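Local coordinates for protein NADH kinase POS5 (Saccharomyces cerevisiae, PDB 3AFO) that phosphorylates NADH and, with about half the preference, NAD(+) at the expense of ATP, supplying mitochondria with the reductant NADPH, at residues 63-67 with 100-104; 136-142 with 350-356; 200-206 with 230-236. All coordinates share one frame; numbering follows the deposited sequence.

Interaction 1 (63-67 with 100-104)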
loop_
_atom_site.group_PDB
_atom_site.type_symbol
_atom_site.label_atom_id
_atom_site.label_comp_id
_atom_site.label_asym_id
_atom_site.label_seq_id
_atom_site.Cartn_x
_atom_site.Cartn_y
_atom_site.Cartn_z
ATOM N N ILE A 63 -7.912 44.741 7.035
ATOM C CA ILE A 63 -7.442 45.808 7.917
ATOM C C ILE A 63 -8.358 47.039 7.859
ATOM O O ILE A 63 -8.641 47.658 8.893
ATOM C CB ILE A 63 -5.990 46.198 7.570
ATOM C CG1 ILE A 63 -5.044 45.031 7.886
ATOM C CG2 ILE A 63 -5.563 47.473 8.320
ATOM C CD1 ILE A 63 -3.629 45.202 7.376
ATOM N N THR A 64 -8.806 47.380 6.650
ATOM C CA THR A 64 -9.795 48.448 6.433
ATOM C C THR A 64 -11.072 48.162 7.235
ATOM O O THR A 64 -11.551 49.025 7.983
ATOM C CB THR A 64 -10.065 48.671 4.913
ATOM O OG1 THR A 64 -8.860 49.115 4.281
ATOM C CG2 THR A 64 -11.164 49.725 4.657
ATOM N N HIS A 65 -11.586 46.938 7.120
ATOM C CA HIS A 65 -12.740 46.515 7.903
ATOM C C HIS A 65 -12.536 46.631 9.425
ATOM O O HIS A 65 -13.417 47.118 10.130
ATOM C CB HIS A 65 -13.159 45.089 7.527
ATOM C CG HIS A 65 -14.218 44.520 8.416
ATOM N ND1 HIS A 65 -15.493 45.040 8.484
ATOM C CD2 HIS A 65 -14.196 43.465 9.267
ATOM C CE1 HIS A 65 -16.208 44.335 9.343
ATOM N NE2 HIS A 65 -15.445 43.373 9.829
ATOM N N LEU A 66 -11.392 46.175 9.927
ATOM C CA LEU A 66 -11.103 46.268 11.361
ATOM C C LEU A 66 -11.074 47.728 11.827
ATOM O O LEU A 66 -11.658 48.078 12.857
ATOM C CB LEU A 66 -9.776 45.574 11.698
ATOM C CG LEU A 66 -9.704 44.071 11.374
ATOM C CD1 LEU A 66 -8.332 43.513 11.694
ATOM C CD2 LEU A 66 -10.811 43.310 12.117
ATOM N N HIS A 67 -10.405 48.569 11.043
ATOM C CA HIS A 67 -10.267 49.984 11.365
ATOM C C HIS A 67 -11.585 50.730 11.276
ATOM O O HIS A 67 -11.809 51.675 12.025
ATOM C CB HIS A 67 -9.229 50.645 10.473
ATOM C CG HIS A 67 -7.821 50.297 10.830
ATOM N ND1 HIS A 67 -6.755 50.610 10.021
ATOM C CD2 HIS A 67 -7.303 49.656 11.906
ATOM C CE1 HIS A 67 -5.636 50.192 10.585
ATOM N NE2 HIS A 67 -5.942 49.605 11.729
ATOM N N PRO A 100 -4.861 58.590 10.264
ATOM C CA PRO A 100 -4.349 57.615 9.302
ATOM C C PRO A 100 -4.537 56.173 9.792
ATOM O O PRO A 100 -4.700 55.937 10.999
ATOM C CB PRO A 100 -2.855 57.951 9.219
ATOM C CG PRO A 100 -2.531 58.569 10.527
ATOM C CD PRO A 100 -3.771 59.311 10.949
ATOM N N HIS A 101 -4.539 55.225 8.854
ATOM C CA HIS A 101 -4.490 53.813 9.206
ATOM C C HIS A 101 -3.190 53.572 9.950
ATOM O O HIS A 101 -2.125 53.936 9.470
ATOM C CB HIS A 101 -4.546 52.946 7.945
ATOM C CG HIS A 101 -5.855 53.022 7.227
ATOM N ND1 HIS A 101 -6.931 52.232 7.563
ATOM C CD2 HIS A 101 -6.268 53.809 6.205
ATOM C CE1 HIS A 101 -7.952 52.523 6.774
ATOM N NE2 HIS A 101 -7.576 53.481 5.945
ATOM N N ILE A 102 -3.279 52.974 11.129
ATOM C CA ILE A 102 -2.080 52.653 11.892
ATOM C C ILE A 102 -1.762 51.163 11.767
ATOM O O ILE A 102 -2.628 50.326 11.960
ATOM C CB ILE A 102 -2.209 53.054 13.383
ATOM C CG1 ILE A 102 -2.525 54.553 13.508
ATOM C CG2 ILE A 102 -0.923 52.703 14.127
ATOM C CD1 ILE A 102 -2.999 54.982 14.892
ATOM N N LEU A 103 -0.519 50.866 11.412
ATOM C CA LEU A 103 -0.020 49.506 11.325
ATOM C C LEU A 103 1.104 49.379 12.327
ATOM O O LEU A 103 2.109 50.079 12.221
ATOM C CB LEU A 103 0.534 49.221 9.923
ATOM C CG LEU A 103 -0.418 49.404 8.732
ATOM C CD1 LEU A 103 0.318 49.079 7.436
ATOM C CD2 LEU A 103 -1.685 48.552 8.882
ATOM N N TYR A 104 0.939 48.486 13.294
ATOM C CA TYR A 104 2.003 48.213 14.261
ATOM C C TYR A 104 2.908 47.094 13.769
ATOM O O TYR A 104 2.433 46.092 13.222
ATOM C CB TYR A 104 1.414 47.883 15.627
ATOM C CG TYR A 104 0.584 49.016 16.180
ATOM C CD1 TYR A 104 1.172 50.027 16.946
ATOM C CD2 TYR A 104 -0.779 49.087 15.930
ATOM C CE1 TYR A 104 0.421 51.080 17.439
ATOM C CE2 TYR A 104 -1.538 50.131 16.417
ATOM C CZ TYR A 104 -0.928 51.123 17.171
ATOM O OH TYR A 104 -1.695 52.152 17.652
HETATM O O HOH W 1 -4.120 49.288 13.955
#

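Interaction 2 (136-142 with 350-356)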
loop_
_atom_site.group_PDB
_atom_site.type_symbol
_atom_site.label_atom_id
_atom_site.label_comp_id
_atom_site.label_asym_id
_atom_site.label_seq_id
_atom_site.Cartn_x
_atom_site.Cartn_y
_atom_site.Cartn_z
ATOM N N ASN A 136 8.570 28.750 20.833
ATOM C CA ASN A 136 8.910 28.505 22.241
ATOM C C ASN A 136 7.911 29.091 23.239
ATOM O O ASN A 136 8.067 28.919 24.448
ATOM C CB ASN A 136 10.344 28.950 22.561
ATOM C CG ASN A 136 10.523 30.453 22.473
ATOM O OD1 ASN A 136 9.871 31.118 21.666
ATOM N ND2 ASN A 136 11.406 31.000 23.307
ATOM N N THR A 137 6.876 29.761 22.744
ATOM C CA THR A 137 5.846 30.280 23.633
ATOM C C THR A 137 4.440 29.716 23.377
ATOM O O THR A 137 4.245 28.743 22.636
ATOM C CB THR A 137 5.823 31.824 23.631
ATOM O OG1 THR A 137 5.034 32.285 24.732
ATOM C CG2 THR A 137 5.242 32.358 22.331
ATOM N N GLN A 138 3.473 30.330 24.032
ATOM C CA GLN A 138 2.084 30.020 23.870
ATOM C C GLN A 138 1.606 30.546 22.512
ATOM O O GLN A 138 1.907 31.681 22.149
ATOM C CB GLN A 138 1.350 30.728 24.992
ATOM C CG GLN A 138 -0.119 30.511 25.060
ATOM C CD GLN A 138 -0.645 30.955 26.394
ATOM O OE1 GLN A 138 -0.300 30.377 27.421
ATOM N NE2 GLN A 138 -1.463 32.001 26.397
ATOM N N VAL A 139 0.870 29.718 21.770
ATOM C CA VAL A 139 0.300 30.119 20.485
ATOM C C VAL A 139 -1.082 30.750 20.686
ATOM O O VAL A 139 -1.965 30.151 21.298
ATOM C CB VAL A 139 0.215 28.923 19.482
ATOM C CG1 VAL A 139 -0.098 29.417 18.070
ATOM C CG2 VAL A 139 1.515 28.124 19.480
ATOM N N PRO A 140 -1.282 31.979 20.178
ATOM C CA PRO A 140 -2.615 32.570 20.229
ATOM C C PRO A 140 -3.558 31.778 19.315
ATOM O O PRO A 140 -3.082 31.061 18.432
ATOM C CB PRO A 140 -2.392 33.979 19.668
ATOM C CG PRO A 140 -1.158 33.871 18.835
ATOM C CD PRO A 140 -0.302 32.860 19.519
ATOM N N PRO A 141 -4.883 31.914 19.512
ATOM C CA PRO A 141 -5.867 31.305 18.618
ATOM C C PRO A 141 -5.597 31.693 17.167
ATOM O O PRO A 141 -5.100 32.799 16.904
ATOM C CB PRO A 141 -7.186 31.916 19.086
ATOM C CG PRO A 141 -6.936 32.340 20.492
ATOM C CD PRO A 141 -5.515 32.696 20.591
ATOM N N VAL A 142 -5.912 30.788 16.242
ATOM C CA VAL A 142 -5.589 30.975 14.821
ATOM C C VAL A 142 -6.854 31.034 13.970
ATOM O O VAL A 142 -7.662 30.100 13.966
ATOM C CB VAL A 142 -4.662 29.844 14.291
ATOM C CG1 VAL A 142 -4.279 30.091 12.822
ATOM C CG2 VAL A 142 -3.408 29.723 15.153
ATOM N N LYS A 350 1.613 28.225 30.933
ATOM C CA LYS A 350 1.736 28.262 29.478
ATOM C C LYS A 350 0.806 27.234 28.830
ATOM O O LYS A 350 0.960 26.025 29.033
ATOM C CB LYS A 350 3.196 28.028 29.055
ATOM C CG LYS A 350 3.574 28.652 27.716
ATOM C CD LYS A 350 3.699 27.616 26.597
ATOM C CE LYS A 350 5.105 27.008 26.559
ATOM N NZ LYS A 350 5.365 26.245 25.305
ATOM N N ARG A 351 -0.169 27.724 28.070
ATOM C CA ARG A 351 -1.098 26.860 27.351
ATOM C C ARG A 351 -0.371 26.182 26.180
ATOM O O ARG A 351 0.375 26.837 25.435
ATOM C CB ARG A 351 -2.301 27.675 26.868
ATOM C CG ARG A 351 -3.389 26.872 26.165
ATOM C CD ARG A 351 -4.478 27.779 25.605
ATOM N NE ARG A 351 -3.998 28.632 24.514
ATOM C CZ ARG A 351 -3.863 29.958 24.588
ATOM N NH1 ARG A 351 -3.417 30.635 23.538
ATOM N NH2 ARG A 351 -4.177 30.616 25.701
ATOM N N SER A 352 -0.569 24.870 26.047
ATOM C CA SER A 352 0.095 24.075 25.007
ATOM C C SER A 352 -0.767 23.912 23.751
ATOM O O SER A 352 -1.974 24.137 23.782
ATOM C CB SER A 352 0.477 22.693 25.554
ATOM O OG SER A 352 -0.672 21.979 25.965
ATOM N N GLY A 353 -0.132 23.515 22.653
ATOM C CA GLY A 353 -0.843 23.216 21.414
ATOM C C GLY A 353 -1.281 24.449 20.643
ATOM O O GLY A 353 -0.875 25.577 20.957
ATOM N N ILE A 354 -2.115 24.215 19.634
ATOM C CA ILE A 354 -2.565 25.248 18.718
ATOM C C ILE A 354 -4.075 25.164 18.623
ATOM O O ILE A 354 -4.616 24.097 18.347
ATOM C CB ILE A 354 -1.979 25.025 17.305
ATOM C CG1 ILE A 354 -0.451 25.048 17.349
ATOM C CG2 ILE A 354 -2.509 26.059 16.318
ATOM C CD1 ILE A 354 0.197 24.226 16.255
ATOM N N TYR A 355 -4.756 26.288 18.832
ATOM C CA TYR A 355 -6.205 26.326 18.722
ATOM C C TYR A 355 -6.630 27.039 17.451
ATOM O O TYR A 355 -6.375 28.240 17.277
ATOM C CB TYR A 355 -6.841 26.979 19.946
ATOM C CG TYR A 355 -6.668 26.195 21.228
ATOM C CD1 TYR A 355 -7.705 25.406 21.729
ATOM C CD2 TYR A 355 -5.469 26.242 21.939
ATOM C CE1 TYR A 355 -7.551 24.692 22.909
ATOM C CE2 TYR A 355 -5.308 25.528 23.113
ATOM C CZ TYR A 355 -6.352 24.757 23.594
ATOM O OH TYR A 355 -6.190 24.046 24.761
ATOM N N CYS A 356 -7.282 26.290 16.567
ATOM C CA CYS A 356 -7.707 26.811 15.283
ATOM C C CYS A 356 -9.212 26.975 15.299
ATOM O O CYS A 356 -9.940 26.012 15.539
ATOM C CB CYS A 356 -7.287 25.863 14.150
ATOM S SG CYS A 356 -5.519 25.575 14.072
HETATM O O HOH W 2 -2.373 33.681 23.590
HETATM O O HOH W 3 -3.432 28.653 19.503
HETATM O O HOH W 4 0.554 27.034 22.728
HETATM O O HOH W 5 -2.394 27.852 22.424
#

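Interaction 3 (200-206 with 230-236). With NAI (1,4-dihydronicotinamide adenine dinucleotide), chain C.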
loop_
_atom_site.group_PDB
_atom_site.type_symbol
_atom_site.label_atom_id
_atom_site.label_comp_id
_atom_site.label_asym_id
_atom_site.label_seq_id
_atom_site.Cartn_x
_atom_site.Cartn_y
_atom_site.Cartn_z
ATOM N N ASN A 200 2.836 20.241 11.639
ATOM C CA ASN A 200 2.641 19.175 10.656
ATOM C C ASN A 200 3.573 18.009 10.920
ATOM O O ASN A 200 3.140 16.893 11.257
ATOM C CB ASN A 200 2.960 19.699 9.255
ATOM C CG ASN A 200 1.743 19.910 8.387
ATOM O OD1 ASN A 200 1.895 20.174 7.189
ATOM N ND2 ASN A 200 0.545 19.800 8.953
ATOM N N ASP A 201 4.860 18.264 10.726
ATOM C CA ASP A 201 5.822 17.188 10.716
ATOM C C ASP A 201 7.267 17.592 10.880
ATOM O O ASP A 201 7.640 18.763 10.734
ATOM C CB ASP A 201 5.666 16.360 9.428
ATOM C CG ASP A 201 5.540 17.218 8.176
ATOM O OD1 ASP A 201 6.163 18.309 8.090
ATOM O OD2 ASP A 201 4.814 16.775 7.257
ATOM N N ILE A 202 8.073 16.579 11.177
ATOM C CA ILE A 202 9.512 16.664 11.179
ATOM C C ILE A 202 9.978 15.557 10.250
ATOM O O ILE A 202 9.570 14.392 10.412
ATOM C CB ILE A 202 10.069 16.440 12.596
ATOM C CG1 ILE A 202 9.581 17.572 13.513
ATOM C CG2 ILE A 202 11.624 16.346 12.570
ATOM C CD1 ILE A 202 9.216 17.133 14.930
ATOM N N PHE A 203 10.813 15.894 9.274
ATOM C CA PHE A 203 11.304 14.844 8.369
ATOM C C PHE A 203 12.752 14.944 7.957
ATOM O O PHE A 203 13.341 16.024 7.955
ATOM C CB PHE A 203 10.374 14.609 7.150
ATOM C CG PHE A 203 10.198 15.799 6.243
ATOM C CD1 PHE A 203 11.052 16.008 5.164
ATOM C CD2 PHE A 203 9.138 16.666 6.423
ATOM C CE1 PHE A 203 10.862 17.097 4.309
ATOM C CE2 PHE A 203 8.944 17.759 5.557
ATOM C CZ PHE A 203 9.806 17.970 4.510
ATOM N N LEU A 204 13.314 13.775 7.673
ATOM C CA LEU A 204 14.672 13.612 7.202
ATOM C C LEU A 204 14.575 13.096 5.774
ATOM O O LEU A 204 13.721 12.258 5.472
ATOM C CB LEU A 204 15.417 12.615 8.085
ATOM C CG LEU A 204 15.645 13.070 9.530
ATOM C CD1 LEU A 204 16.087 11.905 10.407
ATOM C CD2 LEU A 204 16.696 14.199 9.573
ATOM N N HIS A 205 15.424 13.609 4.890
ATOM C CA HIS A 205 15.359 13.232 3.482
ATOM C C HIS A 205 16.739 13.340 2.841
ATOM O O HIS A 205 17.507 14.234 3.191
ATOM C CB HIS A 205 14.357 14.110 2.737
ATOM C CG HIS A 205 13.858 13.497 1.465
ATOM N ND1 HIS A 205 14.616 13.452 0.316
ATOM C CD2 HIS A 205 12.692 12.876 1.170
ATOM C CE1 HIS A 205 13.938 12.832 -0.633
ATOM N NE2 HIS A 205 12.762 12.483 -0.144
ATOM N N ARG A 206 17.042 12.432 1.915
ATOM C CA ARG A 206 18.312 12.437 1.183
ATOM C C ARG A 206 18.497 13.718 0.369
ATOM O O ARG A 206 19.623 14.118 0.099
ATOM C CB ARG A 206 18.432 11.199 0.284
ATOM C CG ARG A 206 17.399 11.121 -0.845
ATOM C CD ARG A 206 17.643 9.921 -1.764
ATOM N NE ARG A 206 16.665 9.876 -2.855
ATOM C CZ ARG A 206 16.761 10.561 -3.994
ATOM N NH1 ARG A 206 17.811 11.349 -4.221
ATOM N NH2 ARG A 206 15.813 10.450 -4.919
ATOM N N ASP A 230 14.742 7.016 1.142
ATOM C CA ASP A 230 14.748 8.461 0.908
ATOM C C ASP A 230 14.777 9.225 2.233
ATOM O O ASP A 230 15.423 10.278 2.341
ATOM C CB ASP A 230 13.529 8.903 0.080
ATOM C CG ASP A 230 13.692 8.626 -1.392
ATOM O OD1 ASP A 230 14.775 8.155 -1.808
ATOM O OD2 ASP A 230 12.731 8.873 -2.140
ATOM N N GLY A 231 14.046 8.712 3.231
ATOM C CA GLY A 231 13.982 9.353 4.541
ATOM C C GLY A 231 12.854 8.827 5.410
ATOM O O GLY A 231 12.380 7.709 5.216
ATOM N N VAL A 232 12.415 9.643 6.357
ATOM C CA VAL A 232 11.352 9.254 7.278
ATOM C C VAL A 232 10.663 10.527 7.758
ATOM O O VAL A 232 11.310 11.582 7.864
ATOM C CB VAL A 232 11.927 8.453 8.481
ATOM C CG1 VAL A 232 12.796 9.345 9.366
ATOM C CG2 VAL A 232 10.808 7.781 9.311
ATOM N N ALA A 233 9.374 10.423 8.057
ATOM C CA ALA A 233 8.587 11.552 8.541
ATOM C C ALA A 233 7.978 11.196 9.885
ATOM O O ALA A 233 7.470 10.086 10.059
ATOM C CB ALA A 233 7.478 11.903 7.537
ATOM N N LEU A 234 8.057 12.141 10.827
ATOM C CA LEU A 234 7.342 12.080 12.090
ATOM C C LEU A 234 6.274 13.164 12.040
ATOM O O LEU A 234 6.603 14.340 11.839
ATOM C CB LEU A 234 8.299 12.337 13.257
ATOM C CG LEU A 234 9.482 11.353 13.261
ATOM C CD1 LEU A 234 10.595 11.775 14.171
ATOM C CD2 LEU A 234 9.028 9.932 13.592
ATOM N N ALA A 235 5.005 12.783 12.206
ATOM C CA ALA A 235 3.906 13.715 11.958
ATOM C C ALA A 235 2.925 13.746 13.109
ATOM O O ALA A 235 2.734 12.749 13.814
ATOM C CB ALA A 235 3.178 13.371 10.652
ATOM N N THR A 236 2.323 14.910 13.308
ATOM C CA THR A 236 1.158 15.018 14.165
ATOM C C THR A 236 -0.014 14.447 13.374
ATOM O O THR A 236 0.095 14.260 12.161
ATOM C CB THR A 236 0.819 16.488 14.447
ATOM O OG1 THR A 236 0.594 17.151 13.198
ATOM C CG2 THR A 236 1.960 17.187 15.201
HETATM P PA NAI C . 4.187 23.191 0.053
HETATM O O1A NAI C . 3.263 24.140 -0.651
HETATM O O2A NAI C . 5.537 22.814 -0.764
HETATM O O5B NAI C . 3.523 21.799 0.314
HETATM C C5B NAI C . 2.270 21.811 0.802
HETATM C C4B NAI C . 1.409 20.949 -0.048
HETATM O O4B NAI C . 0.914 20.042 0.974
HETATM C C3B NAI C . 0.297 21.941 -0.369
HETATM O O3B NAI C . -0.530 21.407 -1.405
HETATM C C2B NAI C . -0.445 21.984 0.968
HETATM O O2B NAI C . -1.812 22.343 0.806
HETATM C C1B NAI C . -0.379 20.523 1.410
HETATM N N9A NAI C . -0.451 20.404 2.894
HETATM C C8A NAI C . 0.370 20.952 3.797
HETATM N N7A NAI C . -0.040 20.608 5.029
HETATM C C5A NAI C . -1.109 19.820 4.905
HETATM C C6A NAI C . -1.951 19.158 5.801
HETATM N N6A NAI C . -1.775 19.219 7.137
HETATM N N1A NAI C . -2.972 18.438 5.296
HETATM C C2A NAI C . -3.190 18.343 3.993
HETATM N N3A NAI C . -2.408 18.958 3.117
HETATM C C4A NAI C . -1.371 19.701 3.543
HETATM O O3 NAI C . 4.752 23.776 1.501
HETATM P PN NAI C . 3.785 24.315 2.665
HETATM O O1N NAI C . 2.434 24.642 2.102
HETATM O O2N NAI C . 4.618 25.283 3.409
HETATM O O5D NAI C . 3.527 23.033 3.647
HETATM C C5D NAI C . 4.619 22.327 4.213
HETATM C C4D NAI C . 4.322 20.836 4.191
HETATM O O4D NAI C . 4.618 20.374 2.853
HETATM C C3D NAI C . 5.285 20.018 5.035
HETATM O O3D NAI C . 4.886 20.017 6.413
HETATM C C2D NAI C . 5.127 18.618 4.397
HETATM O O2D NAI C . 4.175 17.848 5.147
HETATM C C1D NAI C . 4.537 18.950 2.995
HETATM N N1N NAI C . 5.382 18.291 1.986
HETATM C C2N NAI C . 4.795 17.287 1.223
HETATM C C3N NAI C . 5.525 16.599 0.269
HETATM C C7N NAI C . 4.804 15.503 -0.558
HETATM O O7N NAI C . 5.370 14.875 -1.450
HETATM N N7N NAI C . 3.540 15.307 -0.240
HETATM C C4N NAI C . 6.873 16.927 0.074
HETATM C C5N NAI C . 7.488 17.939 0.841
HETATM C C6N NAI C . 6.754 18.627 1.809
HETATM O O HOH W 6 11.216 11.126 -1.973
#

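Interaction 1 (63-67 with 100-104)
H67 and H101 join the last turns of a helix to the start of a strand through their imidazole rings, a clear example of two histidines used as a matched donor and acceptor. The polar part rests on one nearly straight hydrogen bond, H67 ND1 to H101 ND1, 3.0 Å long (172° at the hydrogen). Either nitrogen could donate, and since a single proton serves both, full protonation of both rings would probably break the link. Each nitrogen meets the other ring at its edge and in its plane; the rings stand rim to rim with centroids 5.2 Å apart and planes 28° apart, so they do not stack. A water extends the bond network: it lies 2.9 Å from H67 NE2 and donates to I102 O at 2.7 Å, fastening the far side of the same ring to the strand backbone. With CG anti to the carbonyl carbon (chi1 -75°), the H67 ring reaches out to the strand, while I63 O, one turn earlier, lies 3.3 Å above one face, offset toward the rim. An alanine at H67 is likely to leave H101 ND1 without its mate and the bridging water without its tie to the helix.

The apolar part is smaller. I63 CG2 touches L103 CD2 at 4.1 Å, the two side chains crossing at about a right angle, while the hydroxyl of T64 turns back to V60 O in the helix.

Helix 53-69 runs across the strand in the alpha/beta N-terminal domain of the NAD kinase family, and V75 of strand 74-76 packs against I63, H67 and L103 alike. F89 covers I63 and T64 and meets the H101 ring, while strand 8-12 pairs in parallel with strand 101-105 through K9 and K11.

Interaction 2 (136-142 with 350-356)
R351 grips the 136-142 segment at two successive residues, using its backbone at one and its side chain at the next. Its amide R351 N donates to Q138 OE1 at 2.7 Å in a fairly straight bond (165°), and R351 NH1 reaches V139 O at 2.7 Å, the oxygen lying in the guanidinium plane but the donor standing above the plane of the carbonyl. The glutamine and arginine side chains cross at about a right angle. Q138 CG sits 3.6 Å over one guanidinium face, held there by an extended chain with CG anti to the backbone N (chi1 -178°). Q138 NE2 and R351 NH2 also come close, but both are donors, so their nearness is packing and not a bond. K350 lays its methylene groups beside Q138, and Q138 N is buried with no partner.

Further along, V142 N donates to Y355 O at 2.8 Å, and V142 and C356 form a single beta bridge. Here the loop leading into strand 142-146 of the N-terminal alpha/beta domain's parallel sheet, and V142 at the strand's start, meet strand 354-357, which pairs with strand 174-186 in an antiparallel sheet; the two segments run in roughly the same direction, 32° apart. V142 CG2 rests on I354 CG2 at 3.9 Å.

Between these ties the backbones stand apart and waters bridge them. One accepts from V139 N and lies near R351 O and G353 O; another accepts from R351 NE at 2.7 Å; a third accepts from Y355 N beside V139 O.

In the next shell, R180 binds T137 O, E322 holds G353 N, and F24 stacks on the Y355 ring while touching P141 and R351. V131 of helix 124-132 packs on V139, V142 and I354.

Interaction 3 (200-206 with 230-236)
D230 has more of its surface buried by the other segment than any other residue here, and it meets R206 twice. Its carboxylate forms a salt bridge, R206 NE to D230 OD1 at 2.8 Å: the oxygen lies in the guanidinium plane, while the nitrogen approaches from above the carboxylate plane. The two side chains run side by side, and R206 N donates to D230 O at 2.7 Å. That carbonyl oxygen also sits 3.7 Å above one face of the H205 ring, whose ND1 is hydrogen-bonded to G207 N. A water joins H205 NE2 to D230 OD2, whose stronger partner is the hydroxyl of Y243 of the second subunit, which also binds R206 NH2. D230 and G231 face I264 as a classic beta bulge; a side chain at G231 would run into L204 O.

L234 and V232 carry the regular part of the antiparallel ladder. L234 forms a hydrogen-bonded pair with I202, its N-H reaching I202 O at 2.7 Å, and V232 pairs in the same way with L204. The other face bears A233 and A235, small residues beside F203 and D201. F203 CB lies 4.0 Å from A233 CB, and CG, set between the backbone N and the carbonyl carbon (chi1 61°), lifts the ring toward the bound NADH. D201, like N200 part of the ligand pocket, directs its two carboxylate oxygens at the hydroxyls of the nicotinamide ribose; D201 OD2 to NAI O2D is 2.5 Å, unusually short and to be read with caution, and the O3D proton near OD1 has another acceptor within reach.

Strand 299-303 flanks 201-205, and strand 258-266 flanks 231-235. I202, L204, V232 and L234 face strands 282-286 and 316-321 of a second sheet, a beta-sandwich core opposite the face that holds the nucleotide.

How the interactions relate
From the N terminus, interaction 1 closes first, a short loop of 32 residues that ties helix 53-69 to strand 101-105 within the N-terminal domain. Only afterwards does interaction 2 open, at 136-142, and its partner arrives 207 residues later, when strand 354-357 returns to the N-terminal domain. Interaction 3 lies wholly within that long excursion, joining two strands of the C-terminal beta sandwich across 23 intervening residues. No loops cross: interaction 1 precedes both others in series. In space, interactions 1 and 3 lie on opposite sides of the chain's centre, their centres about 40 Å apart, whereas the nearest atoms of interactions 2 and 3 are about 7 Å apart.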